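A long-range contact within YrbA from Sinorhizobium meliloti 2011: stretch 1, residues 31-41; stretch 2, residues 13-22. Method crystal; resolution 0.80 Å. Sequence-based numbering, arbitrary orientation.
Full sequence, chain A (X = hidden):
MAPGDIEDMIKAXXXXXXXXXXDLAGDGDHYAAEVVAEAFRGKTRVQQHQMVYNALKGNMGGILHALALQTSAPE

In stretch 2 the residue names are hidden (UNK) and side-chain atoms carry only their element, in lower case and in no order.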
# COMPACT_ATOMS: atom_id res chain seq x y z
N TYR A 31 -2.97 5.63 -8.07
CA TYR A 31 -2.63 4.22 -8.06
C TYR A 31 -3.62 3.45 -7.20
O TYR A 31 -4.35 4.03 -6.38
CB TYR A 31 -1.23 4.01 -7.46
CG TYR A 31 -0.10 4.68 -8.22
CD1 TYR A 31 0.18 6.03 -8.07
CD2 TYR A 31 0.72 3.95 -9.08
CE1 TYR A 31 1.23 6.64 -8.74
CE2 TYR A 31 1.77 4.55 -9.76
CZ TYR A 31 2.02 5.90 -9.58
OH TYR A 31 3.07 6.51 -10.23
N ALA A 32 -3.63 2.13 -7.38
CA ALA A 32 -4.28 1.21 -6.47
C ALA A 32 -3.24 0.20 -6.02
O ALA A 32 -2.36 -0.20 -6.79
CB ALA A 32 -5.47 0.52 -7.14
N ALA A 33 -3.32 -0.20 -4.76
CA ALA A 33 -2.40 -1.18 -4.18
C ALA A 33 -3.18 -2.27 -3.46
O ALA A 33 -4.08 -1.97 -2.67
CB ALA A 33 -1.44 -0.52 -3.19
N GLU A 34 -2.81 -3.52 -3.73
CA GLU A 34 -3.23 -4.64 -2.91
C GLU A 34 -2.04 -5.06 -2.06
O GLU A 34 -0.93 -5.24 -2.58
CB GLU A 34 -3.71 -5.83 -3.74
CG GLU A 34 -4.16 -6.97 -2.85
CD GLU A 34 -4.76 -8.11 -3.62
OE1 GLU A 34 -4.71 -8.10 -4.87
OE2 GLU A 34 -5.29 -9.02 -2.95
N VAL A 35 -2.26 -5.18 -0.75
CA VAL A 35 -1.21 -5.55 0.19
C VAL A 35 -1.73 -6.70 1.04
O VAL A 35 -2.75 -6.57 1.72
CB VAL A 35 -0.79 -4.37 1.09
CG1 VAL A 35 0.41 -4.76 1.94
CG2 VAL A 35 -0.48 -3.13 0.25
N VAL A 36 -1.01 -7.82 1.00
CA VAL A 36 -1.37 -9.03 1.73
C VAL A 36 -0.25 -9.30 2.74
O VAL A 36 0.91 -9.44 2.34
CB VAL A 36 -1.55 -10.23 0.79
CG1 VAL A 36 -1.98 -11.46 1.58
CG2 VAL A 36 -2.57 -9.91 -0.29
N ALA A 37 -0.59 -9.35 4.03
CA ALA A 37 0.44 -9.46 5.05
C ALA A 37 -0.12 -10.18 6.27
O ALA A 37 -1.25 -9.91 6.69
CB ALA A 37 0.94 -8.07 5.48
N GLU A 38 0.69 -11.06 6.86
CA GLU A 38 0.24 -11.78 8.05
C GLU A 38 -0.10 -10.83 9.19
O GLU A 38 -1.04 -11.10 9.96
CB GLU A 38 1.30 -12.80 8.47
CG GLU A 38 0.84 -13.69 9.62
CD GLU A 38 -0.39 -14.52 9.29
OE1 GLU A 38 -0.50 -14.98 8.12
OE2 GLU A 38 -1.25 -14.70 10.19
N ALA A 39 0.63 -9.72 9.31
CA ALA A 39 0.38 -8.76 10.38
C ALA A 39 -1.02 -8.15 10.28
O ALA A 39 -1.50 -7.56 11.26
CB ALA A 39 1.43 -7.66 10.34
N PHE A 40 -1.68 -8.29 9.14
CA PHE A 40 -3.04 -7.79 8.98
C PHE A 40 -4.11 -8.70 9.58
O PHE A 40 -5.25 -8.26 9.74
CB PHE A 40 -3.34 -7.59 7.49
CG PHE A 40 -2.57 -6.47 6.82
CD1 PHE A 40 -1.86 -5.50 7.53
CD2 PHE A 40 -2.59 -6.38 5.43
CE1 PHE A 40 -1.19 -4.48 6.85
CE2 PHE A 40 -1.93 -5.36 4.76
CZ PHE A 40 -1.23 -4.41 5.47
N ARG A 41 -3.79 -9.96 9.87
CA ARG A 41 -4.83 -10.88 10.32
C ARG A 41 -5.38 -10.43 11.67
O ARG A 41 -4.62 -10.18 12.60
CB ARG A 41 -4.31 -12.32 10.39
CG ARG A 41 -5.43 -13.35 10.25
CD ARG A 41 -4.92 -14.79 10.30
NE ARG A 41 -3.90 -15.08 9.29
CZ ARG A 41 -4.15 -15.42 8.02
NH1 ARG A 41 -5.40 -15.54 7.57
NH2 ARG A 41 -3.13 -15.65 7.21
N UNK A 13 8.45 -1.39 4.91
CA UNK A 13 7.77 -1.05 6.14
C UNK A 13 6.94 -2.16 6.73
O UNK A 13 6.69 -2.17 7.94
N UNK A 14 6.49 -3.10 5.89
CA UNK A 14 5.65 -4.22 6.30
C UNK A 14 6.37 -5.49 5.84
O UNK A 14 6.04 -6.06 4.78
c UNK A 14 2.22 -2.53 5.50
c UNK A 14 3.62 -2.74 6.04
c UNK A 14 3.35 -5.23 6.31
c UNK A 14 4.22 -4.12 5.74
N UNK A 15 7.37 -5.94 6.59
CA UNK A 15 8.19 -7.07 6.12
C UNK A 15 7.33 -8.30 5.87
O UNK A 15 6.49 -8.68 6.68
c UNK A 15 7.88 -5.37 7.85
c UNK A 15 9.17 -7.29 7.28
c UNK A 15 9.25 -5.97 7.97
N UNK A 16 7.56 -8.95 4.73
CA UNK A 16 6.82 -10.13 4.36
C UNK A 16 5.59 -9.87 3.51
O UNK A 16 4.96 -10.82 3.04
N UNK A 17 5.22 -8.61 3.30
CA UNK A 17 4.02 -8.30 2.54
C UNK A 17 4.17 -8.70 1.08
O UNK A 17 5.25 -8.59 0.49
c UNK A 17 3.71 -6.81 2.62
N UNK A 18 3.05 -9.13 0.49
CA UNK A 18 2.91 -9.27 -0.95
C UNK A 18 2.17 -8.05 -1.47
O UNK A 18 1.10 -7.71 -0.94
n UNK A 18 -1.24 -13.71 -1.38
c UNK A 18 0.06 -13.73 -1.11
c UNK A 18 2.34 -13.00 -1.71
c UNK A 18 2.75 -11.83 -0.83
c UNK A 18 2.12 -10.54 -1.31
n UNK A 18 0.89 -13.06 -1.90
n UNK A 18 0.51 -14.43 -0.08
N UNK A 19 2.71 -7.41 -2.49
CA UNK A 19 2.20 -6.13 -2.97
C UNK A 19 1.95 -6.22 -4.47
O UNK A 19 2.80 -6.69 -5.22
c UNK A 19 3.18 -4.99 -2.65
c UNK A 19 2.67 -3.66 -3.17
c UNK A 19 3.45 -4.93 -1.16
N UNK A 20 0.78 -5.72 -4.89
CA UNK A 20 0.42 -5.57 -6.29
C UNK A 20 0.02 -4.12 -6.52
O UNK A 20 -0.96 -3.66 -5.92
c UNK A 20 -1.11 -6.44 -8.11
c UNK A 20 -0.75 -6.51 -6.63
o UNK A 20 -0.43 -7.86 -6.27
N UNK A 21 0.77 -3.39 -7.35
CA UNK A 21 0.52 -1.98 -7.62
C UNK A 21 0.02 -1.85 -9.06
O UNK A 21 0.70 -2.32 -9.98
c UNK A 21 1.54 0.35 -7.79
c UNK A 21 2.39 -1.25 -6.04
c UNK A 21 1.45 -0.89 -4.92
c UNK A 21 1.80 -1.13 -7.45
N UNK A 22 -1.11 -1.16 -9.25
CA UNK A 22 -1.52 -0.76 -10.59
C UNK A 22 -1.67 0.75 -10.64
O UNK A 22 -2.16 1.39 -9.71
c UNK A 22 -7.31 -0.72 -11.38
c UNK A 22 -2.76 -1.50 -11.09
n UNK A 22 -8.49 -0.37 -10.88
n UNK A 22 -6.50 -1.49 -10.67
c UNK A 22 -5.18 -1.94 -11.10
c UNK A 22 -4.07 -1.03 -10.57
n UNK A 22 -6.97 -0.29 -12.60
O HOH W 1 3.23 -11.68 5.79
O HOH W 2 -0.72 -8.38 -3.50

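Position 13 carries no side-chain atoms, and nothing of stretch 1 lies near it; the bare CA identifies G13. Position 14 has four carbons, forked at the first, with one arm two carbons long; its CA-to-CB bond points toward stretch 1, and its carbons reach A37 and F40. That is isoleucine, I14, with CG2 3.8 Å from A37 CB and CD1 3.9 Å from F40 CZ.

At position 15, three carbons close a ring onto the backbone N, which only proline does; the CA-to-CB bond points away, and the ring makes no contact with stretch 1. This is P15. Position 16 again lacks side-chain atoms. Its phi/psi of 92/-7° would jam a CB against the carbonyl O of the preceding residue, so the backbone itself calls for glycine, G16. The single carbon at position 17 packs against V35 and A37 and defines alanine, A17; its CB lies 3.9 Å from V35 CG1 and 4.2 Å from A37 CB. A type II turn spans I14 to A17, held by A17 N to I14 O at 3.1 Å, and delivers the chain into the strand.

Position 18 shows three carbons, a nitrogen, then a carbon bearing two more nitrogens, a guanidinium with V36 over one face: R18. V36 CG1 lies 3.8 Å from R18 NH2. The backbone pairs with V36 in both directions, R18 N to V36 O at 2.8 Å and V36 N to R18 O at 2.9 Å.

Position 19 has one carbon carrying two others, set loosely against V35 on the other face of the sheet, hence V19; its CG2 is 4.3 Å from V35 CG1. Position 20 has a carbon carrying one oxygen and one carbon, beside E34. The unequal fork identifies threonine, T20, whose CB sits 4.2 Å from E34 CB. Water 2 connects the two residues, 2.8 Å from T20 OG1 and 3.3 Å from E34 O.

Position 21 has four carbons, forked at the first with a two-carbon arm, touching A33 and Y31: I21. With chi1 and chi2 both m, its CD1 reaches to 3.4 Å from A33 CB, while CG2 lies 3.9 Å from Y31 CD2. Position 22 has three carbons, a nitrogen, then a carbon carrying two more nitrogens, and a carbon of the chain lies against A32; it is R22, with CG 4.0 Å from A32 CB.

The contact works as an antiparallel strand pair, the N-to-C directions differing by 168° and the axes approaching to 4.7 Å. Hydrogen-bonded pairs V36 with R18, E34 with T20 and A32 with R22 alternate with the non-hydrogen-bonded pairs V35 with V19 and A33 with I21. Each hydrogen-bonded pair gives two bonds; N-H...O angles run from 164 to 169°, so all six bonds are short and close to linear. CA-H...O contacts supplement them: E34 O, which accepts from T20 N, also lies 3.3 Å from V19 CA. Alternation places A32, E34, V36, R18, T20 and R22 on one face, and A33, V35, V19 and I21 on the other. Beyond the strands, A37 and F40 each touch I14, extending the apolar packing past the ladder.

Stretch 2 13-22: GIPGARVTIR
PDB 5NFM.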